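Local coordinates for UDP-N-Acetylglucosamine 2-Epimerase (Thermus thermophilus, PDB 1V4V), which probably interconverts UDP-N-acetylglucosamine and UDP-N-acetylmannosamine by epimerisation at C2, as a homodimer of two-domain subunits, at residues A[36-41]-A[50-55]; A[81-86]-A[105-110]; A[212-217]-A[244-249]. One frame throughout, in Å; residues are numbered along the deposited sequence.

How the interactions relate
Interactions 1 and 2 belong to the seven-stranded N-terminal half of a GT-B fold, interaction 3 to the six-stranded C-terminal half. The first two use different faces of strand 34-40: Val38 and Leu40 point to helix 45-53 in interaction 1, while Leu39 CD1 lies 4.2 Å from Ala86 CB of interaction 2. Thr41 CG2, just past the end of the strand, also meets Val107 CG2 at 4.0 Å. The centres of interactions 1 and 2 are 18 Å apart. Interaction 3 is remote, its centre about 39 Å from that of interaction 1 and 50 Å from that of interaction 2. In GT-B enzymes the active site generally lies in the cleft between the two domains.

Interaction 1 (A[36-41]-A[50-55]); sequences PLVLLT and QALSLF
Leu52 reaches from helix 45-53 to Val38 and Leu40 of strand 34-40, joining the first two elements of the beta-alpha-beta unit that continues into strand 61-62, part of the Rossmann-like N-terminal half of a GT-B fold. The nearest CA atoms, those of Val38 and Leu52, are still 10.2 Å apart, so side chains bridge the gap between sheet and helix. Leu52 does so by extension. Its CB leaves the helix toward the strand but remains well short of it, and CG carries the chain onward. There the branches part: CD1 is anti to CA (chi2 169°) and forms the leading tip, whereas CD2 is set back from both strand side chains. CD1 meets CD2 of Leu40 at 4.2 Å, methyl to methyl, and CG1 of Val38 at 4.4 Å. These separations are those of an easy van der Waals fit rather than a tight wedge.

On the strand, Val38 and Leu40 are two residues apart and therefore project from the same face. Val38 presents CG1, placed anti to the backbone N by chi1 171°; Leu40 presents CD2, its other methyl lying farther from Leu52. All three residues are buried. Tyr25 of helix 15-29 packs on Val38, Phe12 of strand 6-12 touches both strand side chains, and so does Glu59 from the loop before strand 61-62. The amide of Val38 is satisfied by a hydrogen bond to Asp60 OD2, tying the strand to that same loop. The two receiving methyls, Val38 CG1 and Leu40 CD2, lie 3.6 Å from each other, and Leu52 CD1 rests against both.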
loop_
_atom_site.group_PDB
_atom_site.type_symbol
_atom_site.label_atom_id
_atom_site.label_comp_id
_atom_site.label_asym_id
_atom_site.label_seq_id
_atom_site.Cartn_x
_atom_site.Cartn_y
_atom_site.Cartn_z
ATOM N N PRO A 36 -9.110 16.158 18.183
ATOM C CA PRO A 36 -9.527 15.043 17.333
ATOM C C PRO A 36 -10.806 15.384 16.579
ATOM O O PRO A 36 -11.657 16.124 17.080
ATOM C CB PRO A 36 -9.729 13.916 18.336
ATOM C CG PRO A 36 -10.319 14.654 19.514
ATOM C CD PRO A 36 -9.466 15.914 19.595
ATOM N N LEU A 37 -10.928 14.860 15.367
ATOM C CA LEU A 37 -12.114 15.081 14.549
ATOM C C LEU A 37 -12.500 13.751 13.923
ATOM O O LEU A 37 -11.646 12.884 13.724
ATOM C CB LEU A 37 -11.831 16.091 13.438
ATOM C CG LEU A 37 -11.452 17.519 13.836
ATOM C CD1 LEU A 37 -11.079 18.283 12.578
ATOM C CD2 LEU A 37 -12.615 18.195 14.560
ATOM N N VAL A 38 -13.778 13.594 13.606
ATOM C CA VAL A 38 -14.253 12.354 13.004
ATOM C C VAL A 38 -14.853 12.548 11.620
ATOM O O VAL A 38 -15.748 13.373 11.421
ATOM C CB VAL A 38 -15.312 11.666 13.905
ATOM C CG1 VAL A 38 -15.954 10.494 13.173
ATOM C CG2 VAL A 38 -14.659 11.182 15.185
ATOM N N LEU A 39 -14.341 11.777 10.666
ATOM C CA LEU A 39 -14.831 11.794 9.297
ATOM C C LEU A 39 -15.440 10.419 9.053
ATOM O O LEU A 39 -14.720 9.423 9.070
ATOM C CB LEU A 39 -13.680 12.007 8.304
ATOM C CG LEU A 39 -14.031 11.779 6.827
ATOM C CD1 LEU A 39 -15.071 12.794 6.369
ATOM C CD2 LEU A 39 -12.772 11.889 5.981
ATOM N N LEU A 40 -16.755 10.353 8.862
ATOM C CA LEU A 40 -17.397 9.069 8.592
ATOM C C LEU A 40 -17.221 8.775 7.113
ATOM O O LEU A 40 -17.341 9.673 6.280
ATOM C CB LEU A 40 -18.885 9.111 8.958
ATOM C CG LEU A 40 -19.159 9.389 10.441
ATOM C CD1 LEU A 40 -20.641 9.189 10.732
ATOM C CD2 LEU A 40 -18.317 8.458 11.309
ATOM N N THR A 41 -16.951 7.514 6.785
ATOM C CA THR A 41 -16.705 7.132 5.400
ATOM C C THR A 41 -17.590 5.994 4.887
ATOM O O THR A 41 -17.366 5.480 3.789
ATOM C CB THR A 41 -15.233 6.694 5.235
ATOM O OG1 THR A 41 -14.994 5.538 6.050
ATOM C CG2 THR A 41 -14.283 7.799 5.671
ATOM N N GLN A 50 -25.360 6.691 15.881
ATOM C CA GLN A 50 -25.921 6.200 17.131
ATOM C C GLN A 50 -24.910 5.356 17.901
ATOM O O GLN A 50 -24.933 5.312 19.132
ATOM C CB GLN A 50 -27.175 5.370 16.850
ATOM C CG GLN A 50 -28.141 5.314 18.015
ATOM C CD GLN A 50 -28.669 6.688 18.379
ATOM O OE1 GLN A 50 -29.328 7.345 17.570
ATOM N NE2 GLN A 50 -28.380 7.132 19.597
ATOM N N ALA A 51 -24.023 4.687 17.172
ATOM C CA ALA A 51 -23.003 3.850 17.791
ATOM C C ALA A 51 -21.998 4.708 18.551
ATOM O O ALA A 51 -21.553 4.348 19.640
ATOM C CB ALA A 51 -22.294 3.027 16.727
ATOM N N LEU A 52 -21.643 5.848 17.970
ATOM C CA LEU A 52 -20.694 6.754 18.603
ATOM C C LEU A 52 -21.316 7.461 19.806
ATOM O O LEU A 52 -20.605 8.005 20.647
ATOM C CB LEU A 52 -20.195 7.785 17.586
ATOM C CG LEU A 52 -19.187 7.264 16.555
ATOM C CD1 LEU A 52 -18.970 8.297 15.455
ATOM C CD2 LEU A 52 -17.875 6.941 17.255
ATOM N N SER A 53 -22.643 7.441 19.886
ATOM C CA SER A 53 -23.358 8.085 20.988
ATOM C C SER A 53 -22.966 7.539 22.353
ATOM O O SER A 53 -22.771 8.308 23.296
ATOM C CB SER A 53 -24.870 7.943 20.802
ATOM O OG SER A 53 -25.318 8.694 19.687
ATOM N N LEU A 54 -22.857 6.218 22.464
ATOM C CA LEU A 54 -22.483 5.590 23.727
ATOM C C LEU A 54 -21.220 6.200 24.298
ATOM O O LEU A 54 -21.117 6.413 25.503
ATOM C CB LEU A 54 -22.243 4.086 23.557
ATOM C CG LEU A 54 -21.576 3.430 24.782
ATOM C CD1 LEU A 54 -22.581 3.342 25.924
ATOM C CD2 LEU A 54 -21.054 2.051 24.435
ATOM N N PHE A 55 -20.252 6.475 23.429
ATOM C CA PHE A 55 -18.981 7.032 23.870
ATOM C C PHE A 55 -18.978 8.549 23.942
ATOM O O PHE A 55 -17.958 9.155 24.253
ATOM C CB PHE A 55 -17.855 6.557 22.947
ATOM C CG PHE A 55 -17.890 5.083 22.663
ATOM C CD1 PHE A 55 -18.571 4.591 21.555
ATOM C CD2 PHE A 55 -17.263 4.180 23.517
ATOM C CE1 PHE A 55 -18.629 3.221 21.299
ATOM C CE2 PHE A 55 -17.314 2.809 23.272
ATOM C CZ PHE A 55 -17.999 2.329 22.160
#

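Interaction 2 (A[81-86]-A[105-110]); sequences PQAARA and FAVAWA
Ala110 lays its methyl against the turn formed by Ala83 and Ala84: CB is 3.6 Å from Ala84 N and 3.8 Å from Ala83 CB, and Ala84 CB lies 4.0 Å from Ala110 CB. Alongside, Val107 CG2 adds a looser contact of 4.3 Å to Ala83 CB. With alanine methyls the only side-chain atoms at the centre, the backbones come close: Ala84 CA and Ala110 CA are 4.6 Å apart, and the axes of the short helical segments approach to 8.4 Å, crossing at -50°.

Farther out, Leu80 of helix 72-89 packs on Ala110, and Gln82, on another side of that helix, holds the amide of Asp64 through OE1. Helix 102-113 also faces the second subunit. Phe105 and Trp109 each make a T-shaped (edge-to-face) ring contact with the reciprocal residue, Trp109 or Phe105, of that subunit, while Ala84 packs on its Pro73. The alanine interface thus lies beside the homodimer interface. It joins neighbouring helices on one side of the parallel sheet, in one of the two helix layers of the Rossmann-like N-terminal half of a GT-B fold.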
loop_
_atom_site.group_PDB
_atom_site.type_symbol
_atom_site.label_atom_id
_atom_site.label_comp_id
_atom_site.label_asym_id
_atom_site.label_seq_id
_atom_site.Cartn_x
_atom_site.Cartn_y
_atom_site.Cartn_z
ATOM N N PRO A 81 -11.395 11.210 -4.395
ATOM C CA PRO A 81 -11.455 12.673 -4.507
ATOM C C PRO A 81 -12.136 13.385 -3.346
ATOM O O PRO A 81 -11.605 14.355 -2.808
ATOM C CB PRO A 81 -12.202 12.897 -5.824
ATOM C CG PRO A 81 -11.935 11.627 -6.600
ATOM C CD PRO A 81 -12.091 10.578 -5.526
ATOM N N GLN A 82 -13.321 12.922 -2.975
ATOM C CA GLN A 82 -14.040 13.566 -1.891
ATOM C C GLN A 82 -13.335 13.392 -0.552
ATOM O O GLN A 82 -13.488 14.222 0.336
ATOM C CB GLN A 82 -15.478 13.048 -1.814
ATOM C CG GLN A 82 -15.622 11.587 -1.455
ATOM C CD GLN A 82 -17.076 11.194 -1.294
ATOM O OE1 GLN A 82 -17.848 11.887 -0.623
ATOM N NE2 GLN A 82 -17.459 10.080 -1.903
ATOM N N ALA A 83 -12.563 12.315 -0.403
ATOM C CA ALA A 83 -11.829 12.095 0.845
ATOM C C ALA A 83 -10.680 13.096 0.925
ATOM O O ALA A 83 -10.432 13.691 1.977
ATOM C CB ALA A 83 -11.281 10.668 0.906
ATOM N N ALA A 84 -9.975 13.279 -0.188
ATOM C CA ALA A 84 -8.859 14.218 -0.235
ATOM C C ALA A 84 -9.345 15.628 0.091
ATOM O O ALA A 84 -8.702 16.356 0.848
ATOM C CB ALA A 84 -8.220 14.207 -1.621
ATOM N N ARG A 85 -10.477 16.004 -0.497
ATOM C CA ARG A 85 -11.048 17.331 -0.276
ATOM C C ARG A 85 -11.499 17.511 1.167
ATOM O O ARG A 85 -11.270 18.563 1.770
ATOM C CB ARG A 85 -12.230 17.572 -1.222
ATOM C CG ARG A 85 -12.856 18.960 -1.070
ATOM C CD ARG A 85 -13.784 19.320 -2.225
ATOM N NE ARG A 85 -14.827 18.324 -2.445
ATOM C CZ ARG A 85 -14.737 17.325 -3.321
ATOM N NH1 ARG A 85 -13.651 17.186 -4.068
ATOM N NH2 ARG A 85 -15.734 16.464 -3.447
ATOM N N ALA A 86 -12.138 16.485 1.722
ATOM C CA ALA A 86 -12.613 16.547 3.100
ATOM C C ALA A 86 -11.458 16.706 4.086
ATOM O O ALA A 86 -11.546 17.495 5.027
ATOM C CB ALA A 86 -13.429 15.287 3.440
ATOM N N PHE A 105 -8.104 2.159 2.587
ATOM C CA PHE A 105 -6.916 2.457 1.797
ATOM C C PHE A 105 -7.132 3.716 0.962
ATOM O O PHE A 105 -6.236 4.553 0.846
ATOM C CB PHE A 105 -6.545 1.313 0.844
ATOM C CG PHE A 105 -5.488 1.705 -0.147
ATOM C CD1 PHE A 105 -4.224 2.094 0.290
ATOM C CD2 PHE A 105 -5.783 1.795 -1.505
ATOM C CE1 PHE A 105 -3.268 2.579 -0.611
ATOM C CE2 PHE A 105 -4.834 2.277 -2.413
ATOM C CZ PHE A 105 -3.576 2.672 -1.964
ATOM N N ALA A 106 -8.316 3.845 0.375
ATOM C CA ALA A 106 -8.613 5.005 -0.458
ATOM C C ALA A 106 -8.442 6.288 0.349
ATOM O O ALA A 106 -7.931 7.284 -0.162
ATOM C CB ALA A 106 -10.030 4.911 -1.015
ATOM N N VAL A 107 -8.860 6.259 1.614
ATOM C CA VAL A 107 -8.729 7.429 2.479
ATOM C C VAL A 107 -7.263 7.690 2.808
ATOM O O VAL A 107 -6.808 8.833 2.773
ATOM C CB VAL A 107 -9.542 7.248 3.792
ATOM C CG1 VAL A 107 -9.268 8.400 4.745
ATOM C CG2 VAL A 107 -11.030 7.186 3.469
ATOM N N ALA A 108 -6.520 6.628 3.117
ATOM C CA ALA A 108 -5.102 6.755 3.428
ATOM C C ALA A 108 -4.336 7.296 2.218
ATOM O O ALA A 108 -3.417 8.111 2.364
ATOM C CB ALA A 108 -4.527 5.404 3.841
ATOM N N TRP A 109 -4.713 6.850 1.024
ATOM C CA TRP A 109 -4.029 7.321 -0.178
ATOM C C TRP A 109 -4.372 8.796 -0.427
ATOM O O TRP A 109 -3.517 9.581 -0.842
ATOM C CB TRP A 109 -4.417 6.455 -1.382
ATOM C CG TRP A 109 -3.550 6.668 -2.602
ATOM C CD1 TRP A 109 -2.272 7.153 -2.632
ATOM C CD2 TRP A 109 -3.896 6.371 -3.959
ATOM N NE1 TRP A 109 -1.802 7.177 -3.924
ATOM C CE2 TRP A 109 -2.778 6.703 -4.758
ATOM C CE3 TRP A 109 -5.041 5.857 -4.578
ATOM C CZ2 TRP A 109 -2.774 6.537 -6.147
ATOM C CZ3 TRP A 109 -5.036 5.692 -5.961
ATOM C CH2 TRP A 109 -3.909 6.030 -6.727
ATOM N N ALA A 110 -5.621 9.167 -0.156
ATOM C CA ALA A 110 -6.062 10.547 -0.329
ATOM C C ALA A 110 -5.243 11.442 0.599
ATOM O O ALA A 110 -4.773 12.504 0.195
ATOM C CB ALA A 110 -7.544 10.667 0.001
#

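Interaction 3 (A[212-217]-A[244-249])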
loop_
_atom_site.group_PDB
_atom_site.type_symbol
_atom_site.label_atom_id
_atom_site.label_comp_id
_atom_site.label_asym_id
_atom_site.label_seq_id
_atom_site.Cartn_x
_atom_site.Cartn_y
_atom_site.Cartn_z
ATOM N N PRO A 212 -27.838 -28.077 19.435
ATOM C CA PRO A 212 -28.455 -29.320 19.901
ATOM C C PRO A 212 -28.101 -29.765 21.314
ATOM O O PRO A 212 -28.684 -30.721 21.823
ATOM C CB PRO A 212 -28.011 -30.333 18.847
ATOM C CG PRO A 212 -26.644 -29.851 18.506
ATOM C CD PRO A 212 -26.846 -28.360 18.378
ATOM N N LEU A 213 -27.150 -29.075 21.938
ATOM C CA LEU A 213 -26.733 -29.405 23.297
ATOM C C LEU A 213 -27.323 -28.403 24.285
ATOM O O LEU A 213 -27.202 -28.574 25.497
ATOM C CB LEU A 213 -25.207 -29.344 23.420
ATOM C CG LEU A 213 -24.344 -30.100 22.412
ATOM C CD1 LEU A 213 -22.874 -29.915 22.805
ATOM C CD2 LEU A 213 -24.719 -31.574 22.397
ATOM N N LEU A 214 -27.963 -27.363 23.762
ATOM C CA LEU A 214 -28.525 -26.314 24.610
ATOM C C LEU A 214 -29.455 -26.784 25.712
ATOM O O LEU A 214 -29.379 -26.284 26.828
ATOM C CB LEU A 214 -29.228 -25.257 23.753
ATOM C CG LEU A 214 -28.300 -24.313 22.985
ATOM C CD1 LEU A 214 -29.139 -23.294 22.225
ATOM C CD2 LEU A 214 -27.352 -23.607 23.949
ATOM N N SER A 215 -30.337 -27.732 25.411
ATOM C CA SER A 215 -31.247 -28.227 26.431
ATOM C C SER A 215 -30.468 -28.921 27.551
ATOM O O SER A 215 -30.726 -28.683 28.730
ATOM C CB SER A 215 -32.266 -29.189 25.819
ATOM O OG SER A 215 -33.204 -29.599 26.795
ATOM N N ASP A 216 -29.517 -29.779 27.181
ATOM C CA ASP A 216 -28.697 -30.485 28.169
ATOM C C ASP A 216 -27.855 -29.488 28.976
ATOM O O ASP A 216 -27.734 -29.613 30.195
ATOM C CB ASP A 216 -27.757 -31.502 27.486
ATOM C CG ASP A 216 -28.478 -32.748 26.995
ATOM O OD1 ASP A 216 -29.676 -32.923 27.302
ATOM O OD2 ASP A 216 -27.838 -33.567 26.301
ATOM N N LEU A 217 -27.270 -28.504 28.299
ATOM C CA LEU A 217 -26.447 -27.510 28.985
ATOM C C LEU A 217 -27.307 -26.615 29.880
ATOM O O LEU A 217 -26.884 -26.221 30.965
ATOM C CB LEU A 217 -25.671 -26.663 27.972
ATOM C CG LEU A 217 -24.589 -27.423 27.198
ATOM C CD1 LEU A 217 -24.009 -26.548 26.104
ATOM C CD2 LEU A 217 -23.496 -27.875 28.166
ATOM N N ARG A 244 -34.284 -20.631 21.810
ATOM C CA ARG A 244 -35.326 -20.451 22.807
ATOM C C ARG A 244 -36.149 -21.697 23.070
ATOM O O ARG A 244 -36.541 -21.955 24.202
ATOM C CB ARG A 244 -36.218 -19.276 22.404
ATOM C CG ARG A 244 -35.402 -18.007 22.221
ATOM C CD ARG A 244 -36.194 -16.758 22.479
ATOM N NE ARG A 244 -35.304 -15.626 22.711
ATOM C CZ ARG A 244 -35.705 -14.448 23.172
ATOM N NH1 ARG A 244 -36.988 -14.247 23.448
ATOM N NH2 ARG A 244 -34.824 -13.477 23.370
ATOM N N GLU A 245 -36.409 -22.487 22.035
ATOM C CA GLU A 245 -37.178 -23.709 22.237
ATOM C C GLU A 245 -36.419 -24.654 23.154
ATOM O O GLU A 245 -37.013 -25.458 23.872
ATOM C CB GLU A 245 -37.446 -24.401 20.901
ATOM C CG GLU A 245 -38.687 -23.890 20.199
ATOM C CD GLU A 245 -38.894 -24.550 18.859
ATOM O OE1 GLU A 245 -38.116 -24.249 17.927
ATOM O OE2 GLU A 245 -39.824 -25.377 18.748
ATOM N N ALA A 246 -35.095 -24.549 23.126
ATOM C CA ALA A 246 -34.249 -25.401 23.948
ATOM C C ALA A 246 -34.091 -24.893 25.377
ATOM O O ALA A 246 -34.240 -25.655 26.329
ATOM C CB ALA A 246 -32.870 -25.542 23.300
ATOM N N VAL A 247 -33.798 -23.606 25.529
ATOM C CA VAL A 247 -33.560 -23.047 26.861
ATOM C C VAL A 247 -34.760 -22.571 27.680
ATOM O O VAL A 247 -34.784 -22.743 28.898
ATOM C CB VAL A 247 -32.514 -21.909 26.784
ATOM C CG1 VAL A 247 -31.259 -22.430 26.110
ATOM C CG2 VAL A 247 -33.064 -20.724 26.010
ATOM N N PHE A 248 -35.756 -21.978 27.032
ATOM C CA PHE A 248 -36.928 -21.497 27.765
ATOM C C PHE A 248 -37.626 -22.546 28.633
ATOM O O PHE A 248 -37.875 -22.311 29.814
ATOM C CB PHE A 248 -37.929 -20.868 26.786
ATOM C CG PHE A 248 -37.708 -19.401 26.554
ATOM C CD1 PHE A 248 -36.425 -18.876 26.474
ATOM C CD2 PHE A 248 -38.790 -18.540 26.403
ATOM C CE1 PHE A 248 -36.218 -17.516 26.251
ATOM C CE2 PHE A 248 -38.595 -17.177 26.179
ATOM C CZ PHE A 248 -37.309 -16.665 26.103
ATOM N N PRO A 249 -37.953 -23.721 28.068
ATOM C CA PRO A 249 -38.626 -24.736 28.886
ATOM C C PRO A 249 -37.842 -25.192 30.119
ATOM O O PRO A 249 -38.424 -25.649 31.108
ATOM C CB PRO A 249 -38.874 -25.872 27.889
ATOM C CG PRO A 249 -37.769 -25.704 26.897
ATOM C CD PRO A 249 -37.741 -24.210 26.697
HETATM O O HOH W 1 -35.398 -27.973 26.344
#
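Ser215 and Ala246 bring two helix backbones together, their CA atoms 4.8 Å apart where the first turn of helix 214-227 meets the middle of helix 241-251. The small side chain of Ala246 permits this approach. Its methyl points at the facing helix and meets CB of Leu214 at 3.7 Å, near the base of the leucine rather than at its tip. The same Leu214 CB lies 4.2 Å from CG1 of Val247, so Ala246 and Val247 share one methylene. Beyond it, CG of Leu214 is anti to the carbonyl carbon (chi1 -74°), and the side chain is packed by Val243 and Met205. Leu214 and Val247 are buried and form the inner part of the contact.

Ser215 lies nearer the surface. The carbonyl O of Ala246 is 3.9 Å from Ser215 CA, and the hydroxyl is too far for a direct bond: Ser215 OG stands 4.1 Å from Ala246 O. A water spans the gap, donating to Ala246 O at 2.6 Å and hydrogen-bonded to Ser215 OG at 2.8 Å, with an angle of about 100° at the water between its two partners. Chi1 of -176° turns the hydroxyl anti to the serine's backbone N and onto this water, so the outer margin of an otherwise apolar contact is bridged by polar atoms.

Arg244, whose side chain leaves in another direction, forms a salt bridge with Asp261 and bonds the carbonyls of Val237 and His238, linking helix 241-251 to the loops that follow strands 232-236 and 257-260. The two helices follow strands 200-203 and 232-236 respectively; their contact is one between successive beta-alpha-beta crossovers in the Rossmann-like C-terminal half of the GT-B fold.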